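PDB 2R79: periplasmic binding protein from Pseudomonas aeruginosa, which binds heme in the periplasm and probably hands it to a membrane transporter for uptake into the cell. Local coordinates for residues A[155-164]-A[175-185]; A[142-152]-A[195-205]. All coordinates share one frame; numbering follows the deposited sequence.

Overall arrangement
Two strand pairings of one mixed sheet show how chemistry follows position in a periplasmic binding protein. Contact 2 lies in the buried interior, where strands 143-150 and 197-202 run parallel, flanked by helices 207-217 and 248-259. Contact 1 is partly buried: strand 155-158, which follows 143-150 in the chain, pairs antiparallel with 182-183 at the sheet's margin. The two interlock through 143-150, with L156 and A158 joined by backbone hydrogen bonds to I148 and L146, and contact 1 nests within the loop contact 2 closes. Apolar side chains dominate contact 2 until its polar C-terminal end; contact 1 mixes aromatic, charged and water-mediated interactions. Both reach the heme, contact 1 through Y182, contact 2 through I148 and R203.

Contact 1 (A[155-164]-A[175-185]); sequences LLVAGRNTGG and NLATHEGYKPI. With HEM (protoporphyrin IX containing Fe), chain D; SO4 (sulfate ion), chain B.
A177 turns its methyl toward V157, CB meeting CG1 at 3.8 Å. H179 has CG between its backbone N and carbonyl carbon (chi1 62°), which folds the ring back over the strand. There NE2 donates in the ring plane to V157 O at 3.0 Å, while G159 CA lies over a ring face in a CH-pi contact. E180 N binds a sulfate, probably from the crystallisation liquor. The G181 amide donates to R160 O at 3.0 Å, in the carbonyl plane and almost straight (175°). Y182 is sandwiched: T162 CG2 covers one face, 4.0 Å from the ring centroid, and the heme vinyl atom CBC covers the other, 3.4 Å from CE1. Its OH receives a bond from G164 N at 3.2 Å, at the start of helix 163-170. K183 N reaches V157 O from the face of its carbonyl plane opposite H179 NE2, so two donors grip that oxygen, and K183 NZ joins E180 N on the sulfate. The side chains of I185 and V157 cross at about a right angle, CD1 against CG2 at 3.8 Å. With one face on T162 and its hydroxyl held by a helix amide, the Y182 ring is probably held in place, offering an apolar face to the heme vinyl.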
loop_
_atom_site.group_PDB
_atom_site.type_symbol
_atom_site.label_atom_id
_atom_site.label_comp_id
_atom_site.label_asym_id
_atom_site.label_seq_id
_atom_site.Cartn_x
_atom_site.Cartn_y
_atom_site.Cartn_z
ATOM N N LEU A 155 -5.115 28.681 16.999
ATOM C CA LEU A 155 -6.159 27.923 17.670
ATOM C C LEU A 155 -7.455 28.650 17.971
ATOM O O LEU A 155 -7.455 29.750 18.520
ATOM C CB LEU A 155 -5.630 27.353 18.985
ATOM C CG LEU A 155 -4.574 26.257 18.915
ATOM C CD1 LEU A 155 -4.394 25.663 20.309
ATOM C CD2 LEU A 155 -5.021 25.178 17.943
ATOM N N LEU A 156 -8.563 28.018 17.602
ATOM C CA LEU A 156 -9.885 28.550 17.890
ATOM C C LEU A 156 -10.559 27.498 18.780
ATOM O O LEU A 156 -10.590 26.314 18.438
ATOM C CB LEU A 156 -10.699 28.750 16.603
ATOM C CG LEU A 156 -10.372 29.930 15.681
ATOM C CD1 LEU A 156 -11.338 29.926 14.502
ATOM C CD2 LEU A 156 -10.488 31.254 16.449
ATOM N N VAL A 157 -11.064 27.919 19.932
ATOM C CA VAL A 157 -11.725 26.996 20.840
ATOM C C VAL A 157 -13.220 27.013 20.593
ATOM O O VAL A 157 -13.825 28.082 20.498
ATOM C CB VAL A 157 -11.466 27.371 22.313
ATOM C CG1 VAL A 157 -12.198 26.403 23.236
ATOM C CG2 VAL A 157 -9.979 27.348 22.595
ATOM N N ALA A 158 -13.817 25.829 20.492
ATOM C CA ALA A 158 -15.255 25.713 20.260
ATOM C C ALA A 158 -16.047 25.983 21.530
ATOM O O ALA A 158 -16.035 25.193 22.477
ATOM C CB ALA A 158 -15.602 24.319 19.724
ATOM N N GLY A 159 -16.740 27.110 21.541
ATOM C CA GLY A 159 -17.542 27.458 22.688
ATOM C C GLY A 159 -18.967 27.013 22.454
ATOM O O GLY A 159 -19.235 26.192 21.572
ATOM N N ARG A 160 -19.878 27.572 23.239
ATOM C CA ARG A 160 -21.285 27.252 23.149
ATOM C C ARG A 160 -21.883 27.654 21.804
ATOM O O ARG A 160 -21.477 28.643 21.203
ATOM C CB ARG A 160 -22.044 27.953 24.275
ATOM C CG ARG A 160 -21.564 27.612 25.691
ATOM C CD ARG A 160 -22.756 27.526 26.634
ATOM N NE ARG A 160 -23.763 28.527 26.278
ATOM C CZ ARG A 160 -25.051 28.455 26.597
ATOM N NH1 ARG A 160 -25.514 27.423 27.296
ATOM N NH2 ARG A 160 -25.881 29.408 26.196
ATOM N N ASN A 161 -22.855 26.872 21.344
ATOM C CA ASN A 161 -23.531 27.132 20.078
ATOM C C ASN A 161 -22.669 27.000 18.820
ATOM O O ASN A 161 -22.768 27.802 17.888
ATOM C CB ASN A 161 -24.201 28.504 20.130
ATOM C CG ASN A 161 -25.377 28.532 21.094
ATOM O OD1 ASN A 161 -26.302 27.726 20.982
ATOM N ND2 ASN A 161 -25.342 29.455 22.047
ATOM N N THR A 162 -21.823 25.976 18.798
ATOM C CA THR A 162 -20.963 25.705 17.651
ATOM C C THR A 162 -21.113 24.229 17.342
ATOM O O THR A 162 -21.566 23.465 18.190
ATOM C CB THR A 162 -19.465 25.977 17.952
ATOM O OG1 THR A 162 -19.041 25.162 19.052
ATOM C CG2 THR A 162 -19.234 27.438 18.274
ATOM N N GLY A 163 -20.736 23.829 16.131
ATOM C CA GLY A 163 -20.817 22.429 15.768
ATOM C C GLY A 163 -19.903 21.617 16.670
ATOM O O GLY A 163 -20.212 20.479 17.018
ATOM N N GLY A 164 -18.772 22.204 17.055
ATOM C CA GLY A 164 -17.845 21.509 17.932
ATOM C C GLY A 164 -18.470 21.200 19.281
ATOM O O GLY A 164 -18.297 20.106 19.820
ATOM N N ASN A 175 -18.285 20.263 27.602
ATOM C CA ASN A 175 -17.427 21.271 26.992
ATOM C C ASN A 175 -16.967 22.205 28.113
ATOM O O ASN A 175 -17.785 22.832 28.779
ATOM C CB ASN A 175 -18.201 22.053 25.929
ATOM C CG ASN A 175 -17.308 22.985 25.123
ATOM O OD1 ASN A 175 -17.781 23.678 24.217
ATOM N ND2 ASN A 175 -16.014 23.003 25.441
ATOM N N LEU A 176 -15.657 22.272 28.320
ATOM C CA LEU A 176 -15.070 23.101 29.362
ATOM C C LEU A 176 -15.077 24.591 29.048
ATOM O O LEU A 176 -14.913 25.413 29.943
ATOM C CB LEU A 176 -13.636 22.645 29.624
ATOM C CG LEU A 176 -13.365 21.667 30.768
ATOM C CD1 LEU A 176 -14.625 20.954 31.202
ATOM C CD2 LEU A 176 -12.299 20.695 30.327
ATOM N N ALA A 177 -15.258 24.934 27.777
ATOM C CA ALA A 177 -15.277 26.328 27.345
ATOM C C ALA A 177 -16.646 26.925 27.632
ATOM O O ALA A 177 -17.655 26.313 27.319
ATOM C CB ALA A 177 -14.971 26.416 25.854
ATOM N N THR A 178 -16.681 28.116 28.223
ATOM C CA THR A 178 -17.953 28.746 28.540
ATOM C C THR A 178 -18.292 29.916 27.636
ATOM O O THR A 178 -19.381 30.466 27.728
ATOM C CB THR A 178 -18.005 29.214 30.020
ATOM O OG1 THR A 178 -17.018 30.229 30.254
ATOM C CG2 THR A 178 -17.748 28.030 30.954
ATOM N N HIS A 179 -17.370 30.305 26.764
ATOM C CA HIS A 179 -17.645 31.407 25.851
ATOM C C HIS A 179 -18.596 30.964 24.735
ATOM O O HIS A 179 -18.943 29.788 24.620
ATOM C CB HIS A 179 -16.357 31.930 25.217
ATOM C CG HIS A 179 -15.637 30.914 24.388
ATOM N ND1 HIS A 179 -14.715 30.037 24.917
ATOM C CD2 HIS A 179 -15.714 30.624 23.067
ATOM C CE1 HIS A 179 -14.254 29.254 23.959
ATOM N NE2 HIS A 179 -14.845 29.590 22.826
ATOM N N GLU A 180 -18.981 31.925 23.904
ATOM C CA GLU A 180 -19.884 31.714 22.780
ATOM C C GLU A 180 -19.090 31.708 21.476
ATOM O O GLU A 180 -18.203 32.539 21.287
ATOM C CB GLU A 180 -20.902 32.856 22.736
ATOM C CG GLU A 180 -22.321 32.439 22.444
ATOM C CD GLU A 180 -22.883 31.535 23.521
ATOM O OE1 GLU A 180 -22.777 31.878 24.719
ATOM O OE2 GLU A 180 -23.434 30.476 23.167
ATOM N N GLY A 181 -19.412 30.770 20.586
ATOM C CA GLY A 181 -18.748 30.678 19.293
ATOM C C GLY A 181 -17.319 30.160 19.320
ATOM O O GLY A 181 -16.877 29.569 20.304
ATOM N N TYR A 182 -16.604 30.364 18.220
ATOM C CA TYR A 182 -15.213 29.945 18.125
ATOM C C TYR A 182 -14.354 31.152 18.443
ATOM O O TYR A 182 -14.437 32.172 17.761
ATOM C CB TYR A 182 -14.871 29.450 16.716
ATOM C CG TYR A 182 -15.471 28.113 16.362
ATOM C CD1 TYR A 182 -16.653 28.021 15.622
ATOM C CD2 TYR A 182 -14.856 26.931 16.773
ATOM C CE1 TYR A 182 -17.210 26.772 15.296
ATOM C CE2 TYR A 182 -15.404 25.678 16.457
ATOM C CZ TYR A 182 -16.574 25.609 15.723
ATOM O OH TYR A 182 -17.108 24.376 15.438
ATOM N N LYS A 183 -13.531 31.045 19.477
ATOM C CA LYS A 183 -12.685 32.163 19.848
ATOM C C LYS A 183 -11.291 31.735 20.266
ATOM O O LYS A 183 -11.091 30.625 20.755
ATOM C CB LYS A 183 -13.339 32.960 20.976
ATOM C CG LYS A 183 -14.671 33.572 20.582
ATOM C CD LYS A 183 -14.851 34.940 21.221
ATOM C CE LYS A 183 -16.013 35.700 20.599
ATOM N NZ LYS A 183 -16.048 37.115 21.078
ATOM N N PRO A 184 -10.296 32.610 20.050
ATOM C CA PRO A 184 -8.924 32.279 20.434
ATOM C C PRO A 184 -8.789 32.446 21.942
ATOM O O PRO A 184 -9.387 33.343 22.527
ATOM C CB PRO A 184 -8.095 33.302 19.659
ATOM C CG PRO A 184 -8.984 34.492 19.635
ATOM C CD PRO A 184 -10.341 33.889 19.319
ATOM N N ILE A 185 -8.027 31.566 22.571
ATOM C CA ILE A 185 -7.815 31.648 24.005
ATOM C C ILE A 185 -6.353 31.333 24.280
ATOM O O ILE A 185 -5.756 30.499 23.603
ATOM C CB ILE A 185 -8.700 30.644 24.759
ATOM C CG1 ILE A 185 -10.169 30.904 24.434
ATOM C CG2 ILE A 185 -8.483 30.779 26.256
ATOM C CD1 ILE A 185 -11.110 29.959 25.134
HETATM C CHA HEM D . -10.192 30.833 6.748
HETATM C CHB HEM D . -9.702 26.450 4.560
HETATM C CHC HEM D . -12.396 24.430 8.059
HETATM C CHD HEM D . -12.970 28.774 10.196
HETATM C C1A HEM D . -9.815 29.818 5.825
HETATM C C2A HEM D . -8.937 29.983 4.673
HETATM C C3A HEM D . -8.837 28.764 4.059
HETATM C C4A HEM D . -9.610 27.831 4.840
HETATM C CMA HEM D . -8.097 28.440 2.759
HETATM C CAA HEM D . -8.215 31.243 4.194
HETATM C CBA HEM D . -6.858 31.467 4.856
HETATM C CGA HEM D . -6.975 31.851 6.322
HETATM O O1A HEM D . -7.476 32.962 6.614
HETATM O O2A HEM D . -6.572 31.038 7.185
HETATM C C1B HEM D . -10.466 25.520 5.274
HETATM C C2B HEM D . -10.543 24.096 4.984
HETATM C C3B HEM D . -11.294 23.519 5.978
HETATM C C4B HEM D . -11.690 24.602 6.861
HETATM C CMB HEM D . -9.961 23.384 3.749
HETATM C CAB HEM D . -11.664 22.180 6.108
HETATM C CBB HEM D . -10.828 21.125 5.924
HETATM C C1C HEM D . -12.794 25.449 8.937
HETATM C C2C HEM D . -13.494 25.224 10.184
HETATM C C3C HEM D . -13.614 26.416 10.820
HETATM C C4C HEM D . -13.064 27.406 9.907
HETATM C CMC HEM D . -14.031 23.897 10.699
HETATM C CAC HEM D . -13.984 26.590 12.154
HETATM C CBC HEM D . -15.208 27.017 12.551
HETATM C C1D HEM D . -12.297 29.712 9.419
HETATM C C2D HEM D . -12.157 31.094 9.802
HETATM C C3D HEM D . -11.420 31.692 8.840
HETATM C C4D HEM D . -11.035 30.661 7.871
HETATM C CMD HEM D . -12.740 31.770 11.042
HETATM C CAD HEM D . -11.210 33.205 8.801
HETATM C CBD HEM D . -11.872 33.956 7.647
HETATM C CGD HEM D . -13.399 33.931 7.685
HETATM O O1D HEM D . -14.019 34.551 6.791
HETATM O O2D HEM D . -13.984 33.301 8.598
HETATM N NA HEM D . -10.247 28.486 5.901
HETATM N NB HEM D . -11.221 25.840 6.403
HETATM N NC HEM D . -12.539 26.801 8.756
HETATM N ND HEM D . -11.620 29.442 8.224
HETATM FE FE HEM D . -11.554 27.689 7.214
HETATM S S SO4 B . -17.792 35.697 24.570
HETATM O O1 SO4 B . -16.941 35.169 25.668
HETATM O O2 SO4 B . -18.116 37.133 24.303
HETATM O O3 SO4 B . -17.869 34.732 23.406
HETATM O O4 SO4 B . -16.501 36.116 23.928
HETATM O O HOH W 1 -7.001 29.795 20.949
HETATM O O HOH W 2 -18.738 24.402 13.438
#

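Contact 2 (A[142-152]-A[195-205]); sequences PGVLLVIGNAG and PVAVVIADRSL. With HEM (protoporphyrin IX containing Fe), chain D.
V196 and G143 begin a ladder of parallel-strand bonds, V196 N donating to G143 O at 3.1 Å. The next, L145 N to A197 O, is weak. Then V199 N donates to L145 O at 2.8 Å, V147 N to V199 O, A201 N to V147 O and G149 N to A201 O. These last are close to straight, so four buried amides are satisfied by carbonyls of the partner strand. Around the ladder the side chains are apolar: I148 CD1 packs on A201 CB at 3.5 Å, and V147 CG2 meets I200 CG1 on the other face of the sheet.

Where the strands end, D202 takes over as acceptor. Its CG stands anti to the backbone N (chi1 -162°), which swings the carboxylate to the turn after N150. OD2 uses its syn lone pair for G152 N at 2.7 Å. OD1 receives three amides: A151 N across the contact at 2.9 Å, S204 N in an Asx turn, and L205 N from above the carboxylate plane. R203 N donates to G149 O, placing the arginine at the heme. One guanidinium face lies over heme NA, the N150 amide stacks on the opposite face, its plane 18° from parallel, and NH1 and NH2 both donate to propionate oxygen O2A, at 3.0 and 3.1 Å. Four amides probably stabilise the buried carboxylate's charge, and they tie the turn after N150 to the one carrying R203, which meets the heme.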
loop_
_atom_site.group_PDB
_atom_site.type_symbol
_atom_site.label_atom_id
_atom_site.label_comp_id
_atom_site.label_asym_id
_atom_site.label_seq_id
_atom_site.Cartn_x
_atom_site.Cartn_y
_atom_site.Cartn_z
ATOM N N PRO A 142 -16.656 13.234 31.058
ATOM C CA PRO A 142 -15.372 13.941 31.133
ATOM C C PRO A 142 -15.394 15.380 30.596
ATOM O O PRO A 142 -16.116 15.689 29.641
ATOM C CB PRO A 142 -14.461 13.053 30.300
ATOM C CG PRO A 142 -15.392 12.622 29.185
ATOM C CD PRO A 142 -16.658 12.259 29.948
ATOM N N GLY A 143 -14.598 16.251 31.219
ATOM C CA GLY A 143 -14.495 17.626 30.755
ATOM C C GLY A 143 -13.549 17.624 29.564
ATOM O O GLY A 143 -12.428 17.125 29.667
ATOM N N VAL A 144 -13.978 18.184 28.438
ATOM C CA VAL A 144 -13.157 18.172 27.231
ATOM C C VAL A 144 -13.127 19.507 26.496
ATOM O O VAL A 144 -13.992 20.359 26.695
ATOM C CB VAL A 144 -13.685 17.081 26.251
ATOM C CG1 VAL A 144 -12.881 17.071 24.952
ATOM C CG2 VAL A 144 -13.627 15.712 26.925
ATOM N N LEU A 145 -12.114 19.686 25.654
ATOM C CA LEU A 145 -11.992 20.889 24.840
ATOM C C LEU A 145 -11.866 20.456 23.380
ATOM O O LEU A 145 -11.246 19.437 23.086
ATOM C CB LEU A 145 -10.756 21.701 25.241
ATOM C CG LEU A 145 -10.802 22.411 26.595
ATOM C CD1 LEU A 145 -9.429 22.969 26.931
ATOM C CD2 LEU A 145 -11.836 23.530 26.549
ATOM N N LEU A 146 -12.474 21.223 22.482
ATOM C CA LEU A 146 -12.416 20.961 21.040
ATOM C C LEU A 146 -11.760 22.206 20.440
ATOM O O LEU A 146 -12.245 23.319 20.629
ATOM C CB LEU A 146 -13.835 20.794 20.478
ATOM C CG LEU A 146 -14.202 20.485 19.012
ATOM C CD1 LEU A 146 -13.289 21.193 18.050
ATOM C CD2 LEU A 146 -14.162 19.008 18.779
ATOM N N VAL A 147 -10.660 22.028 19.723
ATOM C CA VAL A 147 -9.979 23.170 19.129
ATOM C C VAL A 147 -9.810 23.034 17.626
ATOM O O VAL A 147 -9.582 21.938 17.115
ATOM C CB VAL A 147 -8.578 23.382 19.748
ATOM C CG1 VAL A 147 -8.695 23.620 21.247
ATOM C CG2 VAL A 147 -7.700 22.177 19.473
ATOM N N ILE A 148 -9.942 24.153 16.921
ATOM C CA ILE A 148 -9.756 24.160 15.483
ATOM C C ILE A 148 -8.372 24.737 15.242
ATOM O O ILE A 148 -8.061 25.834 15.704
ATOM C CB ILE A 148 -10.774 25.047 14.759
ATOM C CG1 ILE A 148 -12.201 24.611 15.104
ATOM C CG2 ILE A 148 -10.543 24.944 13.256
ATOM C CD1 ILE A 148 -12.489 23.148 14.813
ATOM N N GLY A 149 -7.537 23.995 14.525
ATOM C CA GLY A 149 -6.192 24.462 14.265
ATOM C C GLY A 149 -5.843 24.634 12.802
ATOM O O GLY A 149 -6.560 24.173 11.917
ATOM N N ASN A 150 -4.730 25.320 12.567
ATOM C CA ASN A 150 -4.205 25.586 11.233
ATOM C C ASN A 150 -2.740 25.193 11.318
ATOM O O ASN A 150 -1.886 26.009 11.677
ATOM C CB ASN A 150 -4.320 27.077 10.899
ATOM C CG ASN A 150 -4.025 27.373 9.438
ATOM O OD1 ASN A 150 -3.941 28.533 9.029
ATOM N ND2 ASN A 150 -3.874 26.327 8.646
ATOM N N ALA A 151 -2.448 23.942 10.993
ATOM C CA ALA A 151 -1.088 23.452 11.082
ATOM C C ALA A 151 -0.657 23.657 12.533
ATOM O O ALA A 151 0.467 24.079 12.813
ATOM C CB ALA A 151 -0.180 24.220 10.136
ATOM N N GLY A 152 -1.585 23.380 13.448
ATOM C CA GLY A 152 -1.311 23.500 14.871
ATOM C C GLY A 152 -1.309 24.899 15.450
ATOM O O GLY A 152 -1.150 25.068 16.654
ATOM N N PRO A 195 -8.086 19.627 30.581
ATOM C CA PRO A 195 -9.023 18.688 29.959
ATOM C C PRO A 195 -8.572 17.240 30.081
ATOM O O PRO A 195 -7.378 16.952 30.042
ATOM C CB PRO A 195 -9.034 19.111 28.490
ATOM C CG PRO A 195 -8.416 20.453 28.486
ATOM C CD PRO A 195 -7.390 20.410 29.555
ATOM N N VAL A 196 -9.533 16.336 30.219
ATOM C CA VAL A 196 -9.239 14.912 30.291
ATOM C C VAL A 196 -8.831 14.474 28.884
ATOM O O VAL A 196 -8.057 13.536 28.708
ATOM C CB VAL A 196 -10.485 14.116 30.734
ATOM C CG1 VAL A 196 -10.378 12.659 30.299
ATOM C CG2 VAL A 196 -10.623 14.195 32.240
ATOM N N ALA A 197 -9.360 15.172 27.888
ATOM C CA ALA A 197 -9.068 14.881 26.493
ATOM C C ALA A 197 -9.237 16.150 25.682
ATOM O O ALA A 197 -10.034 17.020 26.032
ATOM C CB ALA A 197 -10.009 13.800 25.965
ATOM N N VAL A 198 -8.477 16.258 24.604
ATOM C CA VAL A 198 -8.561 17.417 23.740
ATOM C C VAL A 198 -8.831 16.931 22.327
ATOM O O VAL A 198 -8.146 16.037 21.838
ATOM C CB VAL A 198 -7.241 18.222 23.758
ATOM C CG1 VAL A 198 -7.322 19.386 22.788
ATOM C CG2 VAL A 198 -6.970 18.734 25.154
ATOM N N VAL A 199 -9.839 17.501 21.680
ATOM C CA VAL A 199 -10.167 17.122 20.311
ATOM C C VAL A 199 -9.616 18.196 19.374
ATOM O O VAL A 199 -9.919 19.374 19.522
ATOM C CB VAL A 199 -11.698 16.978 20.119
ATOM C CG1 VAL A 199 -12.018 16.708 18.638
ATOM C CG2 VAL A 199 -12.219 15.822 20.972
ATOM N N ILE A 200 -8.793 17.778 18.419
ATOM C CA ILE A 200 -8.162 18.698 17.479
ATOM C C ILE A 200 -8.669 18.511 16.058
ATOM O O ILE A 200 -8.618 17.412 15.510
ATOM C CB ILE A 200 -6.643 18.479 17.434
ATOM C CG1 ILE A 200 -6.079 18.482 18.851
ATOM C CG2 ILE A 200 -5.989 19.544 16.566
ATOM C CD1 ILE A 200 -5.068 17.379 19.093
ATOM N N ALA A 201 -9.160 19.592 15.470
ATOM C CA ALA A 201 -9.633 19.566 14.102
ATOM C C ALA A 201 -8.669 20.501 13.394
ATOM O O ALA A 201 -8.766 21.721 13.519
ATOM C CB ALA A 201 -11.049 20.093 14.018
ATOM N N ASP A 202 -7.713 19.928 12.680
ATOM C CA ASP A 202 -6.732 20.729 11.981
ATOM C C ASP A 202 -7.032 20.793 10.487
ATOM O O ASP A 202 -7.309 19.782 9.854
ATOM C CB ASP A 202 -5.335 20.155 12.219
ATOM C CG ASP A 202 -4.240 21.155 11.908
ATOM O OD1 ASP A 202 -4.120 21.569 10.735
ATOM O OD2 ASP A 202 -3.503 21.534 12.841
ATOM N N ARG A 203 -6.976 21.996 9.934
ATOM C CA ARG A 203 -7.240 22.216 8.518
ATOM C C ARG A 203 -6.154 21.648 7.601
ATOM O O ARG A 203 -6.451 21.200 6.499
ATOM C CB ARG A 203 -7.369 23.715 8.247
ATOM C CG ARG A 203 -8.585 24.371 8.869
ATOM C CD ARG A 203 -8.388 25.875 8.956
ATOM N NE ARG A 203 -7.748 26.408 7.754
ATOM C CZ ARG A 203 -7.361 27.673 7.608
ATOM N NH1 ARG A 203 -7.546 28.551 8.587
ATOM N NH2 ARG A 203 -6.781 28.060 6.480
ATOM N N SER A 204 -4.907 21.659 8.063
ATOM C CA SER A 204 -3.784 21.190 7.254
ATOM C C SER A 204 -3.114 19.877 7.660
ATOM O O SER A 204 -2.584 19.169 6.809
ATOM C CB SER A 204 -2.702 22.270 7.218
ATOM O OG SER A 204 -3.267 23.556 7.045
ATOM N N LEU A 205 -3.123 19.561 8.950
ATOM C CA LEU A 205 -2.462 18.361 9.445
ATOM C C LEU A 205 -3.393 17.259 9.939
ATOM O O LEU A 205 -4.553 17.503 10.268
ATOM C CB LEU A 205 -1.500 18.749 10.571
ATOM C CG LEU A 205 -0.435 19.796 10.239
ATOM C CD1 LEU A 205 0.184 20.299 11.520
ATOM C CD2 LEU A 205 0.622 19.196 9.330
HETATM C CHA HEM D . -10.192 30.833 6.748
HETATM C CHB HEM D . -9.702 26.450 4.560
HETATM C CHC HEM D . -12.396 24.430 8.059
HETATM C CHD HEM D . -12.970 28.774 10.196
HETATM C C1A HEM D . -9.815 29.818 5.825
HETATM C C2A HEM D . -8.937 29.983 4.673
HETATM C C3A HEM D . -8.837 28.764 4.059
HETATM C C4A HEM D . -9.610 27.831 4.840
HETATM C CMA HEM D . -8.097 28.440 2.759
HETATM C CAA HEM D . -8.215 31.243 4.194
HETATM C CBA HEM D . -6.858 31.467 4.856
HETATM C CGA HEM D . -6.975 31.851 6.322
HETATM O O1A HEM D . -7.476 32.962 6.614
HETATM O O2A HEM D . -6.572 31.038 7.185
HETATM C C1B HEM D . -10.466 25.520 5.274
HETATM C C2B HEM D . -10.543 24.096 4.984
HETATM C C3B HEM D . -11.294 23.519 5.978
HETATM C C4B HEM D . -11.690 24.602 6.861
HETATM C CMB HEM D . -9.961 23.384 3.749
HETATM C CAB HEM D . -11.664 22.180 6.108
HETATM C CBB HEM D . -10.828 21.125 5.924
HETATM C C1C HEM D . -12.794 25.449 8.937
HETATM C C2C HEM D . -13.494 25.224 10.184
HETATM C C3C HEM D . -13.614 26.416 10.820
HETATM C C4C HEM D . -13.064 27.406 9.907
HETATM C CMC HEM D . -14.031 23.897 10.699
HETATM C CAC HEM D . -13.984 26.590 12.154
HETATM C CBC HEM D . -15.208 27.017 12.551
HETATM C C1D HEM D . -12.297 29.712 9.419
HETATM C C2D HEM D . -12.157 31.094 9.802
HETATM C C3D HEM D . -11.420 31.692 8.840
HETATM C C4D HEM D . -11.035 30.661 7.871
HETATM C CMD HEM D . -12.740 31.770 11.042
HETATM C CAD HEM D . -11.210 33.205 8.801
HETATM C CBD HEM D . -11.872 33.956 7.647
HETATM C CGD HEM D . -13.399 33.931 7.685
HETATM O O1D HEM D . -14.019 34.551 6.791
HETATM O O2D HEM D . -13.984 33.301 8.598
HETATM N NA HEM D . -10.247 28.486 5.901
HETATM N NB HEM D . -11.221 25.840 6.403
HETATM N NC HEM D . -12.539 26.801 8.756
HETATM N ND HEM D . -11.620 29.442 8.224
HETATM FE FE HEM D . -11.554 27.689 7.214
#